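Alpha-1,3-glucanase (Bacillus circulans, PDB 5ZRU) hydrolyses alpha-1,3-glucan, this chain being the catalytic unit of a longer glycoside hydrolase family 87 enzyme. Local coordinates at residues S112-Q117 with Y283-L288; T226-N231 with Q258-N263. All blocks are in the same frame, centred on the assembly; numbering follows the deposited sequence.

Interaction 1 of 2, residues S112-Q117 with Y283-L288. With CA (calcium ion), chain I; PE5 (3,6,9,12,15,18,21,24-octaoxahexacosan-1-ol), chain C.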
loop_
_atom_site.group_PDB
_atom_site.type_symbol
_atom_site.label_atom_id
_atom_site.label_comp_id
_atom_site.label_asym_id
_atom_site.label_seq_id
_atom_site.Cartn_x
_atom_site.Cartn_y
_atom_site.Cartn_z
ATOM N N SER A 112 13.641 10.469 8.375
ATOM C CA SER A 112 12.311 10.194 8.910
ATOM C C SER A 112 11.307 11.262 8.501
ATOM O O SER A 112 10.185 11.269 9.016
ATOM C CB SER A 112 12.345 10.037 10.440
ATOM O OG SER A 112 13.017 11.111 11.089
ATOM N N TYR A 113 11.683 12.134 7.556
ATOM C CA TYR A 113 10.804 13.202 7.070
ATOM C C TYR A 113 9.450 12.670 6.610
ATOM O O TYR A 113 8.401 13.223 6.963
ATOM C CB TYR A 113 11.485 13.946 5.917
ATOM C CG TYR A 113 10.609 14.991 5.235
ATOM C CD1 TYR A 113 10.508 16.281 5.754
ATOM C CD2 TYR A 113 9.894 14.692 4.076
ATOM C CE1 TYR A 113 9.725 17.252 5.144
ATOM C CE2 TYR A 113 9.089 15.666 3.452
ATOM C CZ TYR A 113 9.022 16.939 3.997
ATOM O OH TYR A 113 8.257 17.909 3.408
ATOM N N TYR A 114 9.457 11.621 5.778
ATOM C CA TYR A 114 8.216 11.147 5.176
ATOM C C TYR A 114 7.330 10.428 6.179
ATOM O O TYR A 114 6.098 10.539 6.120
ATOM C CB TYR A 114 8.513 10.195 4.021
ATOM C CG TYR A 114 9.410 10.778 2.980
ATOM C CD1 TYR A 114 8.933 11.699 2.056
ATOM C CD2 TYR A 114 10.741 10.384 2.902
ATOM C CE1 TYR A 114 9.774 12.228 1.082
ATOM C CE2 TYR A 114 11.578 10.895 1.941
ATOM C CZ TYR A 114 11.096 11.823 1.039
ATOM O OH TYR A 114 11.972 12.312 0.087
ATOM N N SER A 115 7.940 9.644 7.063
ATOM C CA SER A 115 7.239 8.711 7.928
ATOM C C SER A 115 6.841 9.416 9.224
ATOM O O SER A 115 7.016 10.631 9.371
ATOM C CB SER A 115 8.122 7.480 8.168
ATOM O OG SER A 115 9.435 7.866 8.587
ATOM N N TRP A 116 6.285 8.645 10.163
ATOM C CA TRP A 116 5.827 9.059 11.492
ATOM C C TRP A 116 4.576 9.935 11.431
ATOM O O TRP A 116 4.627 11.091 10.992
ATOM C CB TRP A 116 6.945 9.763 12.278
ATOM C CG TRP A 116 8.066 8.823 12.635
ATOM C CD1 TRP A 116 9.129 8.488 11.846
ATOM C CD2 TRP A 116 8.230 8.087 13.861
ATOM N NE1 TRP A 116 9.941 7.592 12.501
ATOM C CE2 TRP A 116 9.409 7.323 13.732
ATOM C CE3 TRP A 116 7.494 8.000 15.052
ATOM C CZ2 TRP A 116 9.886 6.497 14.755
ATOM C CZ3 TRP A 116 7.964 7.170 16.065
ATOM C CH2 TRP A 116 9.146 6.423 15.904
ATOM N N GLN A 117 3.456 9.356 11.860
ATOM C CA GLN A 117 2.156 10.006 12.003
ATOM C C GLN A 117 1.607 9.646 13.374
ATOM O O GLN A 117 1.807 8.527 13.849
ATOM C CB GLN A 117 1.166 9.549 10.922
ATOM C CG GLN A 117 1.519 10.006 9.516
ATOM C CD GLN A 117 1.073 11.434 9.276
ATOM O OE1 GLN A 117 -0.073 11.667 8.908
ATOM N NE2 GLN A 117 1.975 12.396 9.489
ATOM N N TYR A 283 9.900 5.728 -11.403
ATOM C CA TYR A 283 9.799 5.885 -9.956
ATOM C C TYR A 283 9.419 7.329 -9.635
ATOM O O TYR A 283 9.952 8.262 -10.240
ATOM C CB TYR A 283 11.124 5.524 -9.276
ATOM C CG TYR A 283 11.184 5.945 -7.831
ATOM C CD1 TYR A 283 10.626 5.153 -6.831
ATOM C CD2 TYR A 283 11.798 7.141 -7.461
ATOM C CE1 TYR A 283 10.670 5.543 -5.498
ATOM C CE2 TYR A 283 11.838 7.540 -6.125
ATOM C CZ TYR A 283 11.282 6.736 -5.155
ATOM O OH TYR A 283 11.330 7.126 -3.829
ATOM N N MET A 284 8.500 7.523 -8.676
ATOM C CA MET A 284 8.103 8.869 -8.267
ATOM C C MET A 284 8.152 8.994 -6.752
ATOM O O MET A 284 7.765 8.072 -6.032
ATOM C CB MET A 284 6.676 9.232 -8.729
ATOM C CG MET A 284 6.437 9.118 -10.221
ATOM S SD MET A 284 5.163 10.292 -10.750
ATOM C CE MET A 284 3.871 9.984 -9.536
ATOM N N ASN A 285 8.585 10.161 -6.284
ATOM C CA ASN A 285 8.676 10.472 -4.871
ATOM C C ASN A 285 8.148 11.883 -4.650
ATOM O O ASN A 285 8.209 12.727 -5.548
ATOM C CB ASN A 285 10.126 10.360 -4.394
ATOM C CG ASN A 285 10.266 10.524 -2.898
ATOM O OD1 ASN A 285 9.406 10.105 -2.140
ATOM N ND2 ASN A 285 11.357 11.151 -2.470
ATOM N N SER A 286 7.638 12.135 -3.449
ATOM C CA SER A 286 7.083 13.426 -3.078
ATOM C C SER A 286 8.075 14.247 -2.257
ATOM O O SER A 286 9.183 13.815 -1.949
ATOM C CB SER A 286 5.822 13.237 -2.240
ATOM O OG SER A 286 6.230 12.898 -0.921
ATOM N N ASN A 287 7.647 15.452 -1.871
ATOM C CA ASN A 287 8.221 16.150 -0.725
ATOM C C ASN A 287 7.152 16.363 0.344
ATOM O O ASN A 287 7.069 17.423 0.977
ATOM C CB ASN A 287 8.854 17.486 -1.124
ATOM C CG ASN A 287 9.761 18.030 -0.037
ATOM O OD1 ASN A 287 10.186 17.276 0.846
ATOM N ND2 ASN A 287 10.070 19.329 -0.092
ATOM N N LEU A 288 6.333 15.339 0.576
ATOM C CA LEU A 288 5.117 15.466 1.369
ATOM C C LEU A 288 5.260 14.754 2.708
ATOM O O LEU A 288 5.629 13.574 2.748
ATOM C CB LEU A 288 3.923 14.890 0.597
ATOM C CG LEU A 288 2.573 15.018 1.299
ATOM C CD1 LEU A 288 2.168 16.493 1.378
ATOM C CD2 LEU A 288 1.513 14.189 0.584
HETATM CA CA CA I . 6.186 12.672 10.052
HETATM C C48 PE5 C . 13.304 16.532 -1.860
HETATM C C50 PE5 C . 12.592 15.767 -0.739
HETATM O O1 PE5 C . 13.319 15.876 0.456
HETATM C C1 PE5 C . 12.720 15.271 1.570
HETATM C C2 PE5 C . 13.674 15.269 2.767
HETATM O O2 PE5 C . 14.787 14.470 2.483
HETATM C C3 PE5 C . 15.814 14.495 3.433
HETATM C C4 PE5 C . 16.985 13.629 2.951
HETATM O O3 PE5 C . 16.541 12.323 2.695
HETATM C C5 PE5 C . 17.520 11.389 2.328
HETATM C C6 PE5 C . 17.073 10.595 1.091
HETATM O O4 PE5 C . 16.328 9.455 1.435
HETATM C C7 PE5 C . 15.224 9.172 0.614
HETATM C C8 PE5 C . 15.645 9.121 -0.856
HETATM O O5 PE5 C . 14.515 9.198 -1.665
HETATM C C9 PE5 C . 14.776 9.428 -3.023
HETATM C C10 PE5 C . 14.552 8.131 -3.789
HETATM O O6 PE5 C . 15.698 7.828 -4.527
HETATM C C11 PE5 C . 15.819 6.485 -4.893
HETATM C C12 PE5 C . 17.219 6.211 -5.426
HETATM O O7 PE5 C . 17.073 5.801 -6.750
HETATM C C13 PE5 C . 17.923 4.765 -7.148
HETATM C C14 PE5 C . 18.115 4.860 -8.660
HETATM O O8 PE5 C . 18.140 6.214 -9.013
HETATM C C15 PE5 C . 18.242 6.488 -10.386
HETATM C C16 PE5 C . 19.556 7.232 -10.661
HETATM O O52 PE5 C . 19.316 8.584 -10.939
HETATM O O HOH W 1 8.630 12.584 10.775
HETATM O O HOH W 2 7.419 14.573 9.054
HETATM O O HOH W 3 5.116 10.612 3.211
HETATM O O HOH W 4 5.013 12.282 8.035
HETATM O O HOH W 5 4.409 14.396 10.061
HETATM O O HOH W 6 6.194 13.627 12.222
#
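Tyr113 and Tyr114 make the two direct hydrogen bonds to 283-288. With CG anti to the backbone N (chi1 174°), the Tyr113 ring is carried toward Asn287; its OH donates to Asn287 O (2.7 Å) from above the carbonyl plane, and the two side chains cross at about a right angle, with ring and amide planes 29° apart. Tyr114 and Asn285 meet tip to tip: Asn285 ND2 donates to Tyr114 OH (2.9 Å), the hydroxyl close to the amide plane. That amide is also bonded to His318 ND1 through OD1 and to Gln258 OE1 through ND2, which fixes its rotation. Asn287 ND2 bonds Thr260 O. Ser286 OG takes Leu288 N in an ST turn and also bonds His318 O.

The contact seats a loop of the antiparallel D1 domain on the end of strand 277-285, and the turn that follows it, in the parallel beta-helix of D2.

In the packing, the edge of the Tyr114 ring meets Ser286 O at CE1 (3.5 Å), while Tyr113 CD2 lies over one face near the rim. An alanine at Tyr113 would probably leave Asn287 O without this donor and Tyr114 freer to shift.

Just beyond, Ser115 O and Trp116 O bind a calcium ion.

Interaction 2 of 2, residues T226-N231 with Q258-N263. With PE5 (3,6,9,12,15,18,21,24-octaoxahexacosan-1-ol), chain C.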
loop_
_atom_site.group_PDB
_atom_site.type_symbol
_atom_site.label_atom_id
_atom_site.label_comp_id
_atom_site.label_asym_id
_atom_site.label_seq_id
_atom_site.Cartn_x
_atom_site.Cartn_y
_atom_site.Cartn_z
ATOM N N THR A 226 17.355 11.557 -12.551
ATOM C CA THR A 226 16.430 12.194 -11.625
ATOM C C THR A 226 16.017 13.554 -12.170
ATOM O O THR A 226 16.871 14.396 -12.473
ATOM C CB THR A 226 17.054 12.355 -10.239
ATOM O OG1 THR A 226 17.341 11.063 -9.692
ATOM C CG2 THR A 226 16.087 13.095 -9.305
ATOM N N PHE A 227 14.707 13.761 -12.286
ATOM C CA PHE A 227 14.130 15.021 -12.720
ATOM C C PHE A 227 13.328 15.615 -11.572
ATOM O O PHE A 227 12.669 14.884 -10.826
ATOM C CB PHE A 227 13.261 14.801 -13.949
ATOM C CG PHE A 227 14.033 14.269 -15.107
ATOM C CD1 PHE A 227 14.619 15.132 -16.019
ATOM C CD2 PHE A 227 14.233 12.898 -15.247
ATOM C CE1 PHE A 227 15.351 14.638 -17.089
ATOM C CE2 PHE A 227 14.972 12.400 -16.297
ATOM C CZ PHE A 227 15.532 13.271 -17.222
ATOM N N HIS A 228 13.397 16.937 -11.430
ATOM C CA HIS A 228 12.828 17.630 -10.283
ATOM C C HIS A 228 11.658 18.487 -10.736
ATOM O O HIS A 228 11.801 19.322 -11.641
ATOM C CB HIS A 228 13.890 18.484 -9.578
ATOM C CG HIS A 228 14.956 17.671 -8.904
ATOM N ND1 HIS A 228 16.100 17.259 -9.552
ATOM C CD2 HIS A 228 15.038 17.178 -7.645
ATOM C CE1 HIS A 228 16.850 16.559 -8.717
ATOM N NE2 HIS A 228 16.226 16.493 -7.554
ATOM N N LEU A 229 10.507 18.284 -10.107
ATOM C CA LEU A 229 9.283 18.986 -10.476
ATOM C C LEU A 229 8.788 19.769 -9.267
ATOM O O LEU A 229 8.353 19.176 -8.274
ATOM C CB LEU A 229 8.220 18.004 -10.973
ATOM C CG LEU A 229 8.619 17.065 -12.113
ATOM C CD1 LEU A 229 7.392 16.281 -12.588
ATOM C CD2 LEU A 229 9.215 17.826 -13.287
ATOM N N GLY A 230 8.856 21.100 -9.348
ATOM C CA GLY A 230 8.544 21.982 -8.241
ATOM C C GLY A 230 7.082 22.305 -8.043
ATOM O O GLY A 230 6.751 23.209 -7.269
ATOM N N ASN A 231 6.187 21.612 -8.732
ATOM C CA ASN A 231 4.766 21.709 -8.438
ATOM C C ASN A 231 4.070 20.491 -9.022
ATOM O O ASN A 231 4.719 19.573 -9.538
ATOM C CB ASN A 231 4.153 23.002 -8.979
ATOM C CG ASN A 231 3.091 23.555 -8.041
ATOM O OD1 ASN A 231 1.982 22.988 -7.904
ATOM N ND2 ASN A 231 3.428 24.659 -7.369
ATOM N N GLN A 258 11.133 13.461 -8.943
ATOM C CA GLN A 258 11.194 13.933 -7.565
ATOM C C GLN A 258 10.402 15.228 -7.462
ATOM O O GLN A 258 10.833 16.263 -7.982
ATOM C CB GLN A 258 12.637 14.159 -7.120
ATOM C CG GLN A 258 12.716 14.739 -5.708
ATOM C CD GLN A 258 12.241 13.751 -4.668
ATOM O OE1 GLN A 258 12.825 12.674 -4.517
ATOM N NE2 GLN A 258 11.163 14.097 -3.955
ATOM N N PHE A 259 9.239 15.178 -6.817
ATOM C CA PHE A 259 8.520 16.407 -6.523
ATOM C C PHE A 259 9.185 17.095 -5.340
ATOM O O PHE A 259 9.473 16.458 -4.328
ATOM C CB PHE A 259 7.045 16.118 -6.245
ATOM C CG PHE A 259 6.293 15.673 -7.472
ATOM C CD1 PHE A 259 5.764 16.611 -8.350
ATOM C CD2 PHE A 259 6.150 14.317 -7.769
ATOM C CE1 PHE A 259 5.092 16.211 -9.481
ATOM C CE2 PHE A 259 5.471 13.907 -8.912
ATOM C CZ PHE A 259 4.936 14.850 -9.759
ATOM N N THR A 260 9.454 18.397 -5.481
ATOM C CA THR A 260 10.246 19.121 -4.499
ATOM C C THR A 260 9.435 20.052 -3.615
ATOM O O THR A 260 9.992 20.601 -2.654
ATOM C CB THR A 260 11.339 19.947 -5.198
ATOM O OG1 THR A 260 10.729 20.880 -6.101
ATOM C CG2 THR A 260 12.287 19.036 -5.971
ATOM N N ASN A 261 8.153 20.251 -3.903
ATOM C CA ASN A 261 7.355 21.250 -3.202
ATOM C C ASN A 261 6.582 20.586 -2.072
ATOM O O ASN A 261 5.802 19.658 -2.333
ATOM C CB ASN A 261 6.403 21.932 -4.182
ATOM C CG ASN A 261 5.810 23.228 -3.640
ATOM O OD1 ASN A 261 5.539 23.352 -2.453
ATOM N ND2 ASN A 261 5.582 24.191 -4.532
ATOM N N PRO A 262 6.755 21.015 -0.817
ATOM C CA PRO A 262 6.044 20.383 0.303
ATOM C C PRO A 262 4.634 20.897 0.531
ATOM O O PRO A 262 3.945 20.377 1.414
ATOM C CB PRO A 262 6.939 20.733 1.503
ATOM C CG PRO A 262 7.417 22.125 1.156
ATOM C CD PRO A 262 7.673 22.075 -0.356
ATOM N N ASN A 263 4.174 21.882 -0.231
ATOM C CA ASN A 263 2.912 22.535 0.083
ATOM C C ASN A 263 1.712 21.746 -0.432
ATOM O O ASN A 263 1.831 20.849 -1.271
ATOM C CB ASN A 263 2.905 23.953 -0.486
ATOM C CG ASN A 263 3.887 24.855 0.241
ATOM O OD1 ASN A 263 3.680 25.176 1.402
ATOM N ND2 ASN A 263 4.966 25.245 -0.428
HETATM C C48 PE5 C . 13.304 16.532 -1.860
HETATM C C50 PE5 C . 12.592 15.767 -0.739
HETATM O O1 PE5 C . 13.319 15.876 0.456
HETATM C C1 PE5 C . 12.720 15.271 1.570
HETATM C C2 PE5 C . 13.674 15.269 2.767
HETATM O O2 PE5 C . 14.787 14.470 2.483
HETATM C C3 PE5 C . 15.814 14.495 3.433
HETATM C C4 PE5 C . 16.985 13.629 2.951
HETATM O O3 PE5 C . 16.541 12.323 2.695
HETATM C C5 PE5 C . 17.520 11.389 2.328
HETATM C C6 PE5 C . 17.073 10.595 1.091
HETATM O O4 PE5 C . 16.328 9.455 1.435
HETATM C C7 PE5 C . 15.224 9.172 0.614
HETATM C C8 PE5 C . 15.645 9.121 -0.856
HETATM O O5 PE5 C . 14.515 9.198 -1.665
HETATM C C9 PE5 C . 14.776 9.428 -3.023
HETATM C C10 PE5 C . 14.552 8.131 -3.789
HETATM O O6 PE5 C . 15.698 7.828 -4.527
HETATM C C11 PE5 C . 15.819 6.485 -4.893
HETATM C C12 PE5 C . 17.219 6.211 -5.426
HETATM O O7 PE5 C . 17.073 5.801 -6.750
HETATM C C13 PE5 C . 17.923 4.765 -7.148
HETATM C C14 PE5 C . 18.115 4.860 -8.660
HETATM O O8 PE5 C . 18.140 6.214 -9.013
HETATM C C15 PE5 C . 18.242 6.488 -10.386
HETATM C C16 PE5 C . 19.556 7.232 -10.661
HETATM O O52 PE5 C . 19.316 8.584 -10.939
HETATM O O HOH W 7 6.565 19.475 -6.161
#
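Leu229 O is gripped by three groups: Thr260 N donates to it (3.1 Å) from above the carbonyl plane, water 7 donates to it (2.8 Å), and the CA-H of Phe259 also points at it. The same water accepts from Asn261 N, so it bridges the two segments just where the strands give out. Earlier along the pair, Gln258 N donates to Phe227 O (2.8 Å) nearly along the C=O axis, and Leu229 N donates to Gln258 O. These are the bonds of a parallel pairing, His228 beside Gln258 and Leu229 beside Phe259, as expected for successive coils of a parallel beta-helix.

On the His228 face, the methyl CG2 of Thr260 meets the imidazole edge at CD2 (3.7 Å), and Gln258 CG also approaches CD2. Gln258 is bent at chi2 (67°), and its NE2 donates to the carbonyl O of the next residue, Phe259. On the Leu229 face, the Leu229 and Phe259 side chains cross obliquely, Leu229 CB lying 3.9 Å from Phe259 CD1 and Leu229 CD1 near CE1 and CZ. Asn231 O lies at the edge of that same ring.

Past the strands, Asn261 ND2 donates to Gly230 O (3.1 Å, 160° at the hydrogen), with the acceptor in the amide plane. Asn261 OD1 accepts from both Asn263 N and Asn263 ND2, the first bond making an Asx turn.

His228 N bonds Asp202, a calcium ligand. Leu229 packs on Leu203 and Phe206 of helix 203-216, and strand 255-259 runs between strands 225-229 and 277-285.

How the interactions relate
From the N terminus, the chain first builds the antiparallel D1 region, whose loop 112-117 meets its partner far downstream. It then passes through helix 203-216 into the beta-helix. Strand 225-229 meets 255-259 soon afterwards, so interaction 2 closes a short loop of 26 residues between neighbouring coils. Strand 277-285 follows as the next neighbour, and its end, 283-288, returns to 112-117: interaction 1 thus closes a much longer loop that encloses the whole of interaction 2. Interaction 2 holds one coil to the next, interaction 1 one domain to the other. They touch directly, with centres about 12 Å apart, and the same polyether molecule lies against both.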